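Local atomic coordinates of cytolethal distending toxin protein B (Haemophilus ducreyi, PDB entry 1SR4), a protein that probably acts as the DNase I-like catalytic subunit of a bacterial genotoxin, cutting DNA in host cells. Residues S149-I154 / Y170-V175; N198-A203 / A218-A223. One frame throughout, in Å; residues are numbered along the deposited sequence.

How the contacts relate
Contacts 1 and 2 come one after the other along the chain, with centres about 9 Å apart on the same side of the chain's centre. Contact 1 lays helix 147-159 over strand 171-175; contact 2 pairs strand 200-202, an outermost strand of the six-stranded mixed sheet, with strand 216-221. They meet because strands 171-175 and 216-221 are antiparallel neighbours in that sheet: probable hydrogen bonds join V174 N to I219 O (2.8 Å) and W172 O to H221 N. I151 of the helix also touches I219, so the helix packs across both strands. Together they build one side of the DNase I-like fold, from covering helix to sheet edge.

Contact 1: S149-I154 / Y170-V175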
loop_
_atom_site.group_PDB
_atom_site.type_symbol
_atom_site.label_atom_id
_atom_site.label_comp_id
_atom_site.label_asym_id
_atom_site.label_seq_id
_atom_site.Cartn_x
_atom_site.Cartn_y
_atom_site.Cartn_z
ATOM N N SER B 149 -26.546 -12.998 2.956
ATOM C CA SER B 149 -27.154 -13.019 4.293
ATOM C C SER B 149 -26.371 -12.132 5.260
ATOM O O SER B 149 -26.937 -11.587 6.210
ATOM C CB SER B 149 -27.284 -14.458 4.849
ATOM O OG SER B 149 -26.042 -15.072 5.095
ATOM N N LEU B 150 -25.077 -11.962 5.016
ATOM C CA LEU B 150 -24.269 -11.091 5.876
ATOM C C LEU B 150 -24.770 -9.646 5.700
ATOM O O LEU B 150 -25.024 -8.950 6.678
ATOM C CB LEU B 150 -22.783 -11.179 5.507
ATOM C CG LEU B 150 -21.801 -10.433 6.425
ATOM C CD1 LEU B 150 -21.934 -10.957 7.845
ATOM C CD2 LEU B 150 -20.367 -10.620 5.927
ATOM N N ILE B 151 -24.923 -9.213 4.451
ATOM C CA ILE B 151 -25.409 -7.866 4.148
ATOM C C ILE B 151 -26.836 -7.686 4.705
ATOM O O ILE B 151 -27.147 -6.665 5.325
ATOM C CB ILE B 151 -25.428 -7.610 2.606
ATOM C CG1 ILE B 151 -24.011 -7.753 2.026
ATOM C CG2 ILE B 151 -26.010 -6.220 2.300
ATOM C CD1 ILE B 151 -22.992 -6.921 2.716
ATOM N N ARG B 152 -27.702 -8.675 4.481
ATOM C CA ARG B 152 -29.069 -8.612 4.994
ATOM C C ARG B 152 -29.092 -8.481 6.516
ATOM O O ARG B 152 -29.845 -7.667 7.064
ATOM C CB ARG B 152 -29.873 -9.851 4.564
ATOM C CG ARG B 152 -31.266 -9.936 5.220
ATOM C CD ARG B 152 -32.045 -11.172 4.774
ATOM N NE ARG B 152 -31.259 -12.396 4.917
ATOM C CZ ARG B 152 -30.813 -12.871 6.076
ATOM N NH1 ARG B 152 -31.081 -12.227 7.201
ATOM N NH2 ARG B 152 -30.087 -13.982 6.110
ATOM N N ASN B 153 -28.275 -9.263 7.219
ATOM C CA ASN B 153 -28.274 -9.175 8.675
ATOM C C ASN B 153 -27.766 -7.810 9.144
ATOM O O ASN B 153 -28.235 -7.280 10.151
ATOM C CB ASN B 153 -27.440 -10.297 9.301
ATOM C CG ASN B 153 -28.137 -11.649 9.228
ATOM O OD1 ASN B 153 -29.325 -11.725 8.935
ATOM N ND2 ASN B 153 -27.402 -12.718 9.509
ATOM N N ILE B 154 -26.806 -7.240 8.424
ATOM C CA ILE B 154 -26.300 -5.922 8.794
ATOM C C ILE B 154 -27.443 -4.925 8.598
ATOM O O ILE B 154 -27.697 -4.081 9.455
ATOM C CB ILE B 154 -25.079 -5.516 7.921
ATOM C CG1 ILE B 154 -23.863 -6.375 8.311
ATOM C CG2 ILE B 154 -24.777 -4.022 8.087
ATOM C CD1 ILE B 154 -22.661 -6.187 7.410
ATOM N N TYR B 170 -28.464 5.948 11.165
ATOM C CA TYR B 170 -27.072 5.575 10.916
ATOM C C TYR B 170 -26.783 5.217 9.466
ATOM O O TYR B 170 -27.578 4.544 8.806
ATOM C CB TYR B 170 -26.664 4.371 11.766
ATOM C CG TYR B 170 -26.516 4.598 13.255
ATOM C CD1 TYR B 170 -26.654 5.865 13.827
ATOM C CD2 TYR B 170 -26.225 3.530 14.095
ATOM C CE1 TYR B 170 -26.500 6.050 15.210
ATOM C CE2 TYR B 170 -26.074 3.699 15.457
ATOM C CZ TYR B 170 -26.208 4.952 16.010
ATOM O OH TYR B 170 -26.011 5.094 17.356
ATOM N N SER B 171 -25.644 5.683 8.975
ATOM C CA SER B 171 -25.197 5.327 7.643
ATOM C C SER B 171 -24.181 4.217 7.931
ATOM O O SER B 171 -23.484 4.272 8.943
ATOM C CB SER B 171 -24.496 6.509 6.970
ATOM O OG SER B 171 -25.429 7.454 6.478
ATOM N N TRP B 172 -24.109 3.204 7.075
ATOM C CA TRP B 172 -23.149 2.124 7.278
ATOM C C TRP B 172 -22.493 1.725 5.957
ATOM O O TRP B 172 -23.100 1.843 4.894
ATOM C CB TRP B 172 -23.787 0.896 7.945
ATOM C CG TRP B 172 -25.074 0.389 7.347
ATOM C CD1 TRP B 172 -26.341 0.721 7.733
ATOM C CD2 TRP B 172 -25.217 -0.596 6.314
ATOM N NE1 TRP B 172 -27.261 -0.002 7.014
ATOM C CE2 TRP B 172 -26.599 -0.818 6.136
ATOM C CE3 TRP B 172 -24.309 -1.312 5.520
ATOM C CZ2 TRP B 172 -27.101 -1.729 5.203
ATOM C CZ3 TRP B 172 -24.811 -2.224 4.585
ATOM C CH2 TRP B 172 -26.194 -2.420 4.439
ATOM N N MET B 173 -21.251 1.258 6.054
ATOM C CA MET B 173 -20.434 0.870 4.910
ATOM C C MET B 173 -19.744 -0.468 5.220
ATOM O O MET B 173 -19.056 -0.587 6.227
ATOM C CB MET B 173 -19.375 1.946 4.719
ATOM C CG MET B 173 -18.920 2.172 3.330
ATOM S SD MET B 173 -17.709 3.512 3.330
ATOM C CE MET B 173 -16.886 3.119 1.875
ATOM N N VAL B 174 -19.921 -1.454 4.347
ATOM C CA VAL B 174 -19.331 -2.779 4.519
ATOM C C VAL B 174 -18.214 -2.868 3.476
ATOM O O VAL B 174 -18.478 -2.852 2.279
ATOM C CB VAL B 174 -20.397 -3.867 4.279
ATOM C CG1 VAL B 174 -19.790 -5.244 4.468
ATOM C CG2 VAL B 174 -21.558 -3.649 5.240
ATOM N N VAL B 175 -16.972 -2.956 3.945
ATOM C CA VAL B 175 -15.797 -2.956 3.067
ATOM C C VAL B 175 -14.870 -4.149 3.259
ATOM O O VAL B 175 -14.502 -4.485 4.379
ATOM C CB VAL B 175 -14.959 -1.688 3.321
ATOM C CG1 VAL B 175 -13.855 -1.559 2.280
ATOM C CG2 VAL B 175 -15.881 -0.462 3.330
#
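I151 is the first residue of 149-154 to make a substantial contact with the strand. Its CG1 lies anti to the carbonyl carbon, which carries CD1 obliquely across V174 to meet CG1 of that residue at 4.0 Å. The other branch comes in at the rim of the W172 indole, near its plane, with I151 CG2 4.4 Å from W172 CH2. R152 turns from the strand, and its guanidinium forms a salt bridge with D115, as suits a charged residue on the outer side of a helix that covers a sheet. Helix 147-159 is the connection of a beta-alpha-beta crossover: it links the parallel neighbouring strands 132-138 and 171-175, and the axis of residues 149-154 runs nearly antiparallel to that of strand 171-175, at 161°, with a closest approach of 10.6 Å. One turn on from L150, whose carbonyl accepts its N-H, I154 points directly at the sheet and uses both branches. CG2 sits over one face of the indole, 3.8 Å from the centroid of the six-membered ring and 13° off its normal, a CH-pi contact. The extended CG1-CD1 arm (chi2 173°) reaches V174 tip to tip, I154 CD1 lying 3.5 Å from V174 CG2. Beta-branched residues suit this buried interface, since each offers two methyl-bearing arms. W172 suits its place because the broad indole offers a face to I154 and an edge to I151, while NE1 hydrogen-bonds to N159 OD1.

Contact 2: N198-A203 / A218-A223; sequences NTIIIA and AILHDA
The carbonyl oxygen of A218 is gripped twice by the neighbouring strand: I202 N donates a hydrogen bond to A218 O at 2.8 Å, from above the carbonyl plane, and the CA-H of I201 adds a longer contact. In return A218 N reaches I202 O at 3.0 Å. The next hydrogen-bonded pair repeats this reciprocity, with I200 N bonding to L220 O in its carbonyl plane and L220 N to I200 O, both at 3.0 Å. Between them I201 and I219 form a non-hydrogen-bonded pair, and their side chains cross obliquely on the face that packs against helix 182-189. On the other face L220 lies between two isoleucines: its CD1 meets I200 CG2 at 3.6 Å, the two chains side by side, whereas its CD2 is crossed by I202 CD1 at 3.5 Å. Branched aliphatic chains suit both faces, and A218, paired with I202, has just a methyl, which packs on V175 of the neighbouring strand. Where the regular pairing ends, H221 takes over with its side chain: CG anti to the backbone N (chi1 166°) swings ND1 onto N198 O, 2.8 Å away at an N-H...O angle of 155°, in both the ring and carbonyl planes. This bond implies a proton on ND1. T199 lays its OG1 near I219 CD1, while its hydroxyl is bonded to V195 O. The result is an antiparallel edge pair, strand 200-202 bordering the second sheet of the DNase I-like sandwich.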
loop_
_atom_site.group_PDB
_atom_site.type_symbol
_atom_site.label_atom_id
_atom_site.label_comp_id
_atom_site.label_asym_id
_atom_site.label_seq_id
_atom_site.Cartn_x
_atom_site.Cartn_y
_atom_site.Cartn_z
ATOM N N ASN B 198 -31.957 -0.413 -0.647
ATOM C CA ASN B 198 -31.396 0.533 0.311
ATOM C C ASN B 198 -29.874 0.535 0.332
ATOM O O ASN B 198 -29.267 1.146 1.207
ATOM C CB ASN B 198 -31.940 0.234 1.705
ATOM C CG ASN B 198 -33.366 0.707 1.880
ATOM O OD1 ASN B 198 -33.635 1.905 1.850
ATOM N ND2 ASN B 198 -34.289 -0.229 2.059
ATOM N N THR B 199 -29.254 -0.138 -0.631
ATOM C CA THR B 199 -27.790 -0.190 -0.679
ATOM C C THR B 199 -27.238 0.061 -2.063
ATOM O O THR B 199 -27.954 -0.018 -3.058
ATOM C CB THR B 199 -27.247 -1.564 -0.250
ATOM O OG1 THR B 199 -27.791 -2.569 -1.118
ATOM C CG2 THR B 199 -27.610 -1.860 1.196
ATOM N N ILE B 200 -25.944 0.351 -2.123
ATOM C CA ILE B 200 -25.305 0.577 -3.399
ATOM C C ILE B 200 -23.893 0.009 -3.318
ATOM O O ILE B 200 -23.169 0.263 -2.356
ATOM C CB ILE B 200 -25.306 2.100 -3.749
ATOM C CG1 ILE B 200 -24.906 2.316 -5.213
ATOM C CG2 ILE B 200 -24.449 2.871 -2.754
ATOM C CD1 ILE B 200 -23.470 2.287 -5.468
ATOM N N ILE B 201 -23.533 -0.794 -4.318
ATOM C CA ILE B 201 -22.207 -1.398 -4.383
ATOM C C ILE B 201 -21.266 -0.389 -5.042
ATOM O O ILE B 201 -21.570 0.120 -6.119
ATOM C CB ILE B 201 -22.195 -2.676 -5.260
ATOM C CG1 ILE B 201 -23.096 -3.770 -4.667
ATOM C CG2 ILE B 201 -20.762 -3.192 -5.401
ATOM C CD1 ILE B 201 -22.607 -4.320 -3.402
ATOM N N ILE B 202 -20.140 -0.094 -4.392
ATOM C CA ILE B 202 -19.150 0.830 -4.947
ATOM C C ILE B 202 -17.876 0.013 -5.137
ATOM O O ILE B 202 -17.275 -0.453 -4.154
ATOM C CB ILE B 202 -18.855 2.034 -3.992
ATOM C CG1 ILE B 202 -20.088 2.944 -3.866
ATOM C CG2 ILE B 202 -17.761 2.909 -4.579
ATOM C CD1 ILE B 202 -21.129 2.435 -2.931
ATOM N N ALA B 203 -17.459 -0.143 -6.393
ATOM C CA ALA B 203 -16.280 -0.955 -6.708
ATOM C C ALA B 203 -15.433 -0.474 -7.883
ATOM O O ALA B 203 -15.923 0.191 -8.782
ATOM C CB ALA B 203 -16.728 -2.407 -6.978
ATOM N N ALA B 218 -16.806 -2.201 -1.763
ATOM C CA ALA B 218 -17.704 -1.873 -0.670
ATOM C C ALA B 218 -19.177 -1.866 -1.056
ATOM O O ALA B 218 -19.532 -1.824 -2.238
ATOM C CB ALA B 218 -17.320 -0.500 -0.097
ATOM N N ILE B 219 -20.030 -1.938 -0.042
ATOM C CA ILE B 219 -21.461 -1.826 -0.235
ATOM C C ILE B 219 -21.902 -0.904 0.897
ATOM O O ILE B 219 -21.481 -1.068 2.054
ATOM C CB ILE B 219 -22.212 -3.183 -0.176
ATOM C CG1 ILE B 219 -23.704 -2.925 -0.422
ATOM C CG2 ILE B 219 -21.996 -3.872 1.164
ATOM C CD1 ILE B 219 -24.497 -4.159 -0.854
ATOM N N LEU B 220 -22.724 0.086 0.587
ATOM C CA LEU B 220 -23.119 0.999 1.654
ATOM C C LEU B 220 -24.570 1.422 1.668
ATOM O O LEU B 220 -25.290 1.251 0.694
ATOM C CB LEU B 220 -22.245 2.248 1.603
ATOM C CG LEU B 220 -22.308 3.127 0.358
ATOM C CD1 LEU B 220 -23.487 4.095 0.454
ATOM C CD2 LEU B 220 -21.010 3.929 0.257
ATOM N N HIS B 221 -24.990 1.951 2.808
ATOM C CA HIS B 221 -26.337 2.468 2.964
ATOM C C HIS B 221 -26.145 3.895 3.465
ATOM O O HIS B 221 -25.574 4.111 4.536
ATOM C CB HIS B 221 -27.145 1.676 3.999
ATOM C CG HIS B 221 -28.407 2.373 4.414
ATOM N ND1 HIS B 221 -29.432 2.640 3.531
ATOM C CD2 HIS B 221 -28.769 2.940 5.589
ATOM C CE1 HIS B 221 -30.367 3.345 4.141
ATOM N NE2 HIS B 221 -29.990 3.541 5.391
ATOM N N ASP B 222 -26.577 4.872 2.674
ATOM C CA ASP B 222 -26.460 6.265 3.088
ATOM C C ASP B 222 -27.821 6.702 3.614
ATOM O O ASP B 222 -28.759 6.859 2.840
ATOM C CB ASP B 222 -26.072 7.155 1.914
ATOM C CG ASP B 222 -25.911 8.609 2.321
ATOM O OD1 ASP B 222 -26.458 9.015 3.369
ATOM O OD2 ASP B 222 -25.244 9.357 1.587
ATOM N N ALA B 223 -27.925 6.893 4.921
ATOM C CA ALA B 223 -29.189 7.295 5.534
ATOM C C ALA B 223 -29.764 8.591 4.960
ATOM O O ALA B 223 -30.953 8.863 5.129
ATOM C CB ALA B 223 -29.012 7.434 7.041
#